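Local atomic coordinates of proto-oncogene tyrosine-protein kinase receptor Ret (Danio rerio, PDB entry 7AMK), a protein that acts as a receptor tyrosine kinase whose extracellular cadherin-like domains probably recognise GDNF bound to its co-receptor GFR alpha 1. Residues L126-F131 and Y164-Y168; Y8-I12 and R154-M158. The protein carries 4 engineered substitutions. Residue numbers count along the deposited sequence, not the author numbering.

Contact 1: residues L126-F131 and Y164-Y168; sequences LSTLCF and YTISY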
ATOM      1  N   LEU A 126      16.480  34.979  51.825  1.00 26.42           N
ATOM      2  CA  LEU A 126      16.558  33.614  52.331  1.00 25.34           C
ATOM      3  C   LEU A 126      16.443  32.611  51.203  1.00 25.78           C
ATOM      4  O   LEU A 126      17.156  31.602  51.191  1.00 22.49           O
ATOM      5  CB  LEU A 126      15.467  33.350  53.379  1.00 26.16           C
ATOM      6  CG  LEU A 126      15.742  33.996  54.747  1.00 37.99           C
ATOM      7  CD1 LEU A 126      14.776  33.507  55.825  1.00 41.40           C
ATOM      8  CD2 LEU A 126      17.196  33.795  55.195  1.00 36.45           C
ATOM      9  N   SER A 127      15.566  32.884  50.233  1.00 23.97           N
ATOM     10  CA  SER A 127      15.402  31.948  49.128  1.00 30.49           C
ATOM     11  C   SER A 127      16.704  31.763  48.355  1.00 23.66           C
ATOM     12  O   SER A 127      17.061  30.635  48.003  1.00 22.34           O
ATOM     13  CB  SER A 127      14.274  32.413  48.204  1.00 26.34           C
ATOM     14  OG  SER A 127      14.537  33.697  47.697  1.00 32.63           O
ATOM     15  N   THR A 128      17.446  32.857  48.118  1.00 26.44           N
ATOM     16  CA  THR A 128      18.733  32.756  47.435  1.00 22.76           C
ATOM     17  C   THR A 128      19.747  32.007  48.288  1.00 28.44           C
ATOM     18  O   THR A 128      20.530  31.209  47.766  1.00 26.71           O
ATOM     19  CB  THR A 128      19.285  34.152  47.098  1.00 31.38           C
ATOM     20  OG1 THR A 128      18.279  34.944  46.457  1.00 29.15           O
ATOM     21  CG2 THR A 128      20.498  34.035  46.172  1.00 26.16           C
ATOM     22  N   LEU A 129      19.778  32.289  49.597  1.00 28.74           N
ATOM     23  CA  LEU A 129      20.695  31.577  50.482  1.00 21.78           C
ATOM     24  C   LEU A 129      20.464  30.073  50.421  1.00 23.24           C
ATOM     25  O   LEU A 129      21.418  29.282  50.445  1.00 22.59           O
ATOM     26  CB  LEU A 129      20.527  32.074  51.918  1.00 23.41           C
ATOM     27  CG  LEU A 129      21.235  31.246  53.003  1.00 31.45           C
ATOM     28  CD1 LEU A 129      22.774  31.246  52.841  1.00 28.56           C
ATOM     29  CD2 LEU A 129      20.849  31.728  54.394  1.00 27.11           C
ATOM     30  N   CYS A 130      19.201  29.672  50.334  1.00 23.98           N
ATOM     31  CA  CYS A 130      18.751  28.292  50.350  1.00 19.23           C
ATOM     32  C   CYS A 130      18.967  27.565  49.020  1.00 19.67           C
ATOM     33  O   CYS A 130      19.466  26.434  49.003  1.00 19.47           O
ATOM     34  CB  CYS A 130      17.270  28.277  50.731  1.00 22.95           C
ATOM     35  SG  CYS A 130      17.037  28.384  52.526  1.00 21.86           S
ATOM     36  N   PHE A 131      18.572  28.183  47.905  1.00 21.42           N
ATOM     37  CA  PHE A 131      18.476  27.472  46.638  1.00 25.51           C
ATOM     38  C   PHE A 131      19.026  28.312  45.501  1.00 30.11           C
ATOM     39  O   PHE A 131      18.741  29.512  45.420  1.00 34.55           O
ATOM     40  CB  PHE A 131      17.031  27.092  46.293  1.00 16.50           C
ATOM     41  CG  PHE A 131      16.386  26.160  47.269  1.00 16.40           C
ATOM     42  CD1 PHE A 131      16.693  24.801  47.274  1.00 15.67           C
ATOM     43  CD2 PHE A 131      15.422  26.624  48.146  1.00 17.20           C
ATOM     44  CE1 PHE A 131      16.066  23.944  48.164  1.00 15.73           C
ATOM     45  CE2 PHE A 131      14.786  25.756  49.036  1.00 17.80           C
ATOM     46  CZ  PHE A 131      15.121  24.418  49.047  1.00 16.51           C
ATOM     47  N   TYR A 164      23.978  31.684  60.557  1.00 42.00           N
ATOM     48  CA  TYR A 164      22.720  30.995  60.304  1.00 37.20           C
ATOM     49  C   TYR A 164      22.959  29.493  60.312  1.00 38.27           C
ATOM     50  O   TYR A 164      23.978  29.026  59.805  1.00 43.01           O
ATOM     51  CB  TYR A 164      22.120  31.411  58.954  1.00 32.06           C
ATOM     52  CG  TYR A 164      21.536  32.802  58.932  1.00 33.15           C
ATOM     53  CD1 TYR A 164      21.435  33.548  60.098  1.00 32.89           C
ATOM     54  CD2 TYR A 164      21.075  33.367  57.750  1.00 33.08           C
ATOM     55  CE1 TYR A 164      20.898  34.805  60.088  1.00 38.26           C
ATOM     56  CE2 TYR A 164      20.533  34.646  57.734  1.00 31.70           C
ATOM     57  CZ  TYR A 164      20.448  35.352  58.908  1.00 33.22           C
ATOM     58  OH  TYR A 164      19.910  36.615  58.917  1.00 36.26           O
ATOM     59  N   THR A 165      22.027  28.736  60.882  1.00 32.27           N
ATOM     60  CA  THR A 165      22.032  27.290  60.699  1.00 37.11           C
ATOM     61  C   THR A 165      21.058  26.928  59.584  1.00 29.14           C
ATOM     62  O   THR A 165      19.972  27.504  59.480  1.00 28.64           O
ATOM     63  CB  THR A 165      21.660  26.554  61.981  1.00 30.37           C
ATOM     64  OG1 THR A 165      20.332  26.918  62.355  1.00 48.48           O
ATOM     65  CG2 THR A 165      22.618  26.931  63.086  1.00 38.35           C
ATOM     66  N   ILE A 166      21.452  25.972  58.752  1.00 28.08           N
ATOM     67  CA  ILE A 166      20.710  25.618  57.548  1.00 26.57           C
ATOM     68  C   ILE A 166      20.613  24.107  57.477  1.00 27.68           C
ATOM     69  O   ILE A 166      21.640  23.424  57.471  1.00 36.36           O
ATOM     70  CB  ILE A 166      21.383  26.150  56.273  1.00 30.54           C
ATOM     71  CG1 ILE A 166      21.625  27.649  56.351  1.00 28.60           C
ATOM     72  CG2 ILE A 166      20.525  25.843  55.052  1.00 30.23           C
ATOM     73  CD1 ILE A 166      22.117  28.255  55.036  1.00 39.46           C
ATOM     74  N   SER A 167      19.397  23.580  57.410  1.00 23.75           N
ATOM     75  CA  SER A 167      19.232  22.156  57.158  1.00 26.07           C
ATOM     76  C   SER A 167      18.231  21.959  56.020  1.00 21.93           C
ATOM     77  O   SER A 167      17.416  22.836  55.736  1.00 23.38           O
ATOM     78  CB  SER A 167      18.820  21.425  58.449  1.00 23.49           C
ATOM     79  OG  SER A 167      17.574  21.861  58.955  1.00 34.33           O
ATOM     80  N   TYR A 168      18.312  20.814  55.346  1.00 20.59           N
ATOM     81  CA  TYR A 168      17.435  20.514  54.219  1.00 18.81           C
ATOM     82  C   TYR A 168      16.689  19.212  54.477  1.00 18.79           C
ATOM     83  O   TYR A 168      17.161  18.352  55.222  1.00 19.41           O
ATOM     84  CB  TYR A 168      18.225  20.394  52.902  1.00 17.71           C
ATOM     85  CG  TYR A 168      18.832  21.681  52.454  1.00 17.69           C
ATOM     86  CD1 TYR A 168      20.086  22.076  52.907  1.00 18.29           C
ATOM     87  CD2 TYR A 168      18.149  22.539  51.591  1.00 17.24           C
ATOM     88  CE1 TYR A 168      20.655  23.272  52.501  1.00 18.40           C
ATOM     89  CE2 TYR A 168      18.686  23.722  51.204  1.00 17.41           C
ATOM     90  CZ  TYR A 168      19.947  24.095  51.665  1.00 18.19           C
ATOM     91  OH  TYR A 168      20.494  25.291  51.260  1.00 18.25           O
TER
HETATM   92  O   HOH W   1      22.762  27.126  51.406  1.00 22.28           O
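In the second cadherin-like domain, a beta sandwich of E-set type, the short helix 126-130 packs against the edge strand 165-168; the axes come within 11.0 Å at an angle of 64°. Y164, I166 and Y168, every second residue, direct their CA-to-CB bonds toward the helix. L129, chi1 t and chi2 p, inserts between two of them: its CG lies 3.7 Å from I166 CD1, and its CD2 lies 3.7 Å from Y164 CD2, at the edge of that ring. L126 (m,t) adds a looser touch, CD2 to Y164 CE2 at 4.3 Å. F131, where the chain leaves helical geometry, offers its ring face to the edge of Y168 in an offset edge-to-face pair, centroids 5.8 Å apart and planes at 72°. C130 ties the helix to strand 200-210 through its disulfide with C207. With chi1 m, Y168 reaches the helix end, where its OH donates to C130 O at 2.7 Å and accepts from a water, 2.9 Å away, that also donates to L129 O at 2.7 Å.

Contact 2: residues Y8-I12 and R154-M158; sequences YTENI and RFTHM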
ATOM      1  N   TYR A   8      27.271  22.714  36.234  1.00 27.21           N
ATOM      2  CA  TYR A   8      27.209  23.380  37.525  1.00 21.66           C
ATOM      3  C   TYR A   8      27.401  24.869  37.298  1.00 26.65           C
ATOM      4  O   TYR A   8      28.081  25.282  36.353  1.00 26.12           O
ATOM      5  CB  TYR A   8      28.261  22.857  38.504  1.00 24.78           C
ATOM      6  CG  TYR A   8      28.040  21.435  38.967  1.00 19.74           C
ATOM      7  CD1 TYR A   8      28.496  20.357  38.209  1.00 23.33           C
ATOM      8  CD2 TYR A   8      27.388  21.170  40.166  1.00 22.38           C
ATOM      9  CE1 TYR A   8      28.287  19.057  38.625  1.00 19.77           C
ATOM     10  CE2 TYR A   8      27.181  19.872  40.600  1.00 17.33           C
ATOM     11  CZ  TYR A   8      27.620  18.826  39.825  1.00 16.19           C
ATOM     12  OH  TYR A   8      27.413  17.548  40.249  1.00 20.21           O
ATOM     13  N   THR A   9      26.786  25.683  38.155  1.00 19.75           N
ATOM     14  CA  THR A   9      26.953  27.123  38.035  1.00 31.95           C
ATOM     15  C   THR A   9      27.068  27.738  39.417  1.00 30.92           C
ATOM     16  O   THR A   9      26.565  27.197  40.403  1.00 29.34           O
ATOM     17  CB  THR A   9      25.804  27.797  37.250  1.00 32.08           C
ATOM     18  OG1 THR A   9      24.567  27.668  37.972  1.00 30.67           O
ATOM     19  CG2 THR A   9      25.655  27.153  35.897  1.00 25.16           C
ATOM     20  N   GLU A  10      27.759  28.871  39.474  1.00 31.99           N
ATOM     21  CA  GLU A  10      27.844  29.661  40.688  1.00 28.80           C
ATOM     22  C   GLU A  10      28.449  31.009  40.337  1.00 31.08           C
ATOM     23  O   GLU A  10      29.009  31.198  39.254  1.00 27.68           O
ATOM     24  CB  GLU A  10      28.669  28.961  41.776  1.00 25.91           C
ATOM     25  CG  GLU A  10      27.832  28.276  42.867  1.00 29.54           C
ATOM     26  CD  GLU A  10      27.019  29.260  43.735  1.00 40.14           C
ATOM     27  OE1 GLU A  10      27.079  30.500  43.516  1.00 42.61           O
ATOM     28  OE2 GLU A  10      26.317  28.782  44.648  1.00 27.98           O
ATOM     29  N   ASN A  11      28.286  31.951  41.257  1.00 28.19           N
ATOM     30  CA  ASN A  11      28.917  33.256  41.176  1.00 31.99           C
ATOM     31  C   ASN A  11      30.151  33.277  42.067  1.00 30.37           C
ATOM     32  O   ASN A  11      30.193  32.628  43.118  1.00 28.08           O
ATOM     33  CB  ASN A  11      27.945  34.353  41.618  1.00 26.55           C
ATOM     34  CG  ASN A  11      26.622  34.268  40.898  1.00 35.92           C
ATOM     35  OD1 ASN A  11      26.584  34.149  39.677  1.00 41.43           O
ATOM     36  ND2 ASN A  11      25.531  34.298  41.653  1.00 31.37           N
ATOM     37  N   ILE A  12      31.155  34.018  41.631  1.00 27.50           N
ATOM     38  CA  ILE A  12      32.333  34.280  42.442  1.00 23.98           C
ATOM     39  C   ILE A  12      32.545  35.786  42.431  1.00 28.09           C
ATOM     40  O   ILE A  12      32.195  36.485  41.472  1.00 25.78           O
ATOM     41  CB  ILE A  12      33.595  33.527  41.933  1.00 27.32           C
ATOM     42  CG1 ILE A  12      33.874  33.840  40.463  1.00 24.34           C
ATOM     43  CG2 ILE A  12      33.471  32.024  42.165  1.00 22.89           C
ATOM     44  CD1 ILE A  12      35.136  33.165  39.931  1.00 24.63           C
ATOM     45  N   ARG A 154      24.496  25.923  49.661  1.00 23.30           N
ATOM     46  CA  ARG A 154      25.163  26.909  48.812  1.00 26.68           C
ATOM     47  C   ARG A 154      26.417  27.360  49.553  1.00 27.59           C
ATOM     48  O   ARG A 154      26.380  28.239  50.404  1.00 26.19           O
ATOM     49  CB  ARG A 154      24.231  28.063  48.463  1.00 24.24           C
ATOM     50  CG  ARG A 154      22.965  27.604  47.713  1.00 22.80           C
ATOM     51  CD  ARG A 154      22.391  28.724  46.843  1.00 39.46           C
ATOM     52  NE  ARG A 154      23.373  29.326  45.937  1.00 37.74           N
ATOM     53  CZ  ARG A 154      23.114  30.365  45.151  1.00 40.53           C
ATOM     54  NH1 ARG A 154      21.926  30.948  45.154  1.00 34.65           N
ATOM     55  NH2 ARG A 154      24.068  30.830  44.346  1.00 39.48           N
ATOM     56  N   PHE A 155      27.546  26.716  49.233  1.00 27.21           N
ATOM     57  CA  PHE A 155      28.803  26.970  49.941  1.00 29.40           C
ATOM     58  C   PHE A 155      29.134  28.457  50.022  1.00 35.51           C
ATOM     59  O   PHE A 155      29.528  28.951  51.083  1.00 40.59           O
ATOM     60  CB  PHE A 155      29.939  26.201  49.267  1.00 30.62           C
ATOM     61  CG  PHE A 155      29.887  24.702  49.506  1.00 28.77           C
ATOM     62  CD1 PHE A 155      29.084  24.176  50.497  1.00 29.45           C
ATOM     63  CD2 PHE A 155      30.669  23.833  48.759  1.00 28.93           C
ATOM     64  CE1 PHE A 155      29.040  22.803  50.720  1.00 35.09           C
ATOM     65  CE2 PHE A 155      30.648  22.473  48.985  1.00 19.68           C
ATOM     66  CZ  PHE A 155      29.827  21.954  49.960  1.00 26.36           C
ATOM     67  N   THR A 156      28.961  29.196  48.923  1.00 33.49           N
ATOM     68  CA  THR A 156      29.360  30.605  48.911  1.00 40.04           C
ATOM     69  C   THR A 156      28.519  31.440  49.878  1.00 42.68           C
ATOM     70  O   THR A 156      29.034  32.348  50.546  1.00 43.58           O
ATOM     71  CB  THR A 156      29.270  31.161  47.483  1.00 40.29           C
ATOM     72  OG1 THR A 156      27.983  30.858  46.927  1.00 43.07           O
ATOM     73  CG2 THR A 156      30.355  30.529  46.593  1.00 32.92           C
ATOM     74  N   HIS A 157      27.231  31.133  49.986  1.00 36.78           N
ATOM     75  CA  HIS A 157      26.337  31.967  50.774  1.00 33.92           C
ATOM     76  C   HIS A 157      26.390  31.663  52.266  1.00 43.37           C
ATOM     77  O   HIS A 157      26.141  32.555  53.085  1.00 40.80           O
ATOM     78  CB  HIS A 157      24.922  31.820  50.243  1.00 31.89           C
ATOM     79  CG  HIS A 157      24.748  32.412  48.882  1.00 41.36           C
ATOM     80  ND1 HIS A 157      25.230  31.807  47.739  1.00 45.53           N
ATOM     81  CD2 HIS A 157      24.194  33.582  48.484  1.00 39.69           C
ATOM     82  CE1 HIS A 157      24.946  32.562  46.693  1.00 45.56           C
ATOM     83  NE2 HIS A 157      24.316  33.644  47.118  1.00 48.99           N
ATOM     84  N   MET A 158      26.723  30.434  52.651  1.00 56.58           N
ATOM     85  CA  MET A 158      26.852  30.161  54.076  1.00 58.77           C
ATOM     86  C   MET A 158      28.073  30.854  54.674  1.00 59.33           C
ATOM     87  O   MET A 158      28.131  31.040  55.896  1.00 58.61           O
ATOM     88  CB  MET A 158      26.874  28.646  54.316  1.00 55.76           C
ATOM     89  CG  MET A 158      25.539  27.963  53.929  1.00 58.53           C
ATOM     90  SD  MET A 158      25.504  26.149  53.930  1.00 73.44           S
ATOM     91  CE  MET A 158      25.630  25.770  55.677  1.00 62.48           C
TER
HETATM   92  O   HOH W   2      27.406  32.846  44.874  1.00 33.56           O
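E10, T156 and R154 carry most of the 185 Å² buried here, with 68, 42 and 39 Å² respectively, and together they form a polar junction between the first and second cadherin-like domains. The CA-to-CB bond of E10 points sideways, and chi1 at -101°, between the usual wells, goes with a side chain whose carboxylate reaches R154; its OE2 lies at the edge of the guanidinium, near its plane. In this salt bridge both NE and NH2 of R154 converge on one oxygen, E10 OE2 (3.3 and 3.1 Å), and a weak bond from NH2 reaches E10 OE1 at 3.1 Å. OE1 is held from its own strand as well, since N11 N donates to E10 OE1 at 2.9 Å. T156 points its CA-to-CB bond toward the strand. Its OG1 is 3.5 Å from E10 OE2, and a water bridges the two residues, lying 2.7 Å from E10 OE1, to which it donates, and 2.9 Å from T156 OG1. The methyl makes a looser contact, T156 CG2 to N11 O at 4.1 Å. R154 NH1 turns to other partners, a salt bridge with E133 and a hydrogen bond to T128 O, so one guanidinium links the strand of the first domain to the start of the second. Strand 7-14 is an outer strand of its sheet and pairs in parallel with 106-114; helix 155-160, which also touches strand 21-24 through F155 and T156, has helix 126-130 against H157.

Both contacts involve the second cadherin-like domain, but contact 1 lies within it, whereas contact 2 joins it to the first domain. Their centres are 12 Å apart and they share a border, made by the T128-R154 hydrogen bond and by L129 CD1, which packs 3.4 Å from H157 CB. Helix 126-130 thus has strand 165-170 and helix 155-160 as neighbours, and the latter two follow each other in the chain. Contact 1 buries more surface, 287 against 185 Å², mainly through apolar and aromatic packing; contact 2 is held by a salt bridge, and each contact has one bridging water. Contact 2 is buried and contact 1 only partly so; neither has an exposed residue among those that touch.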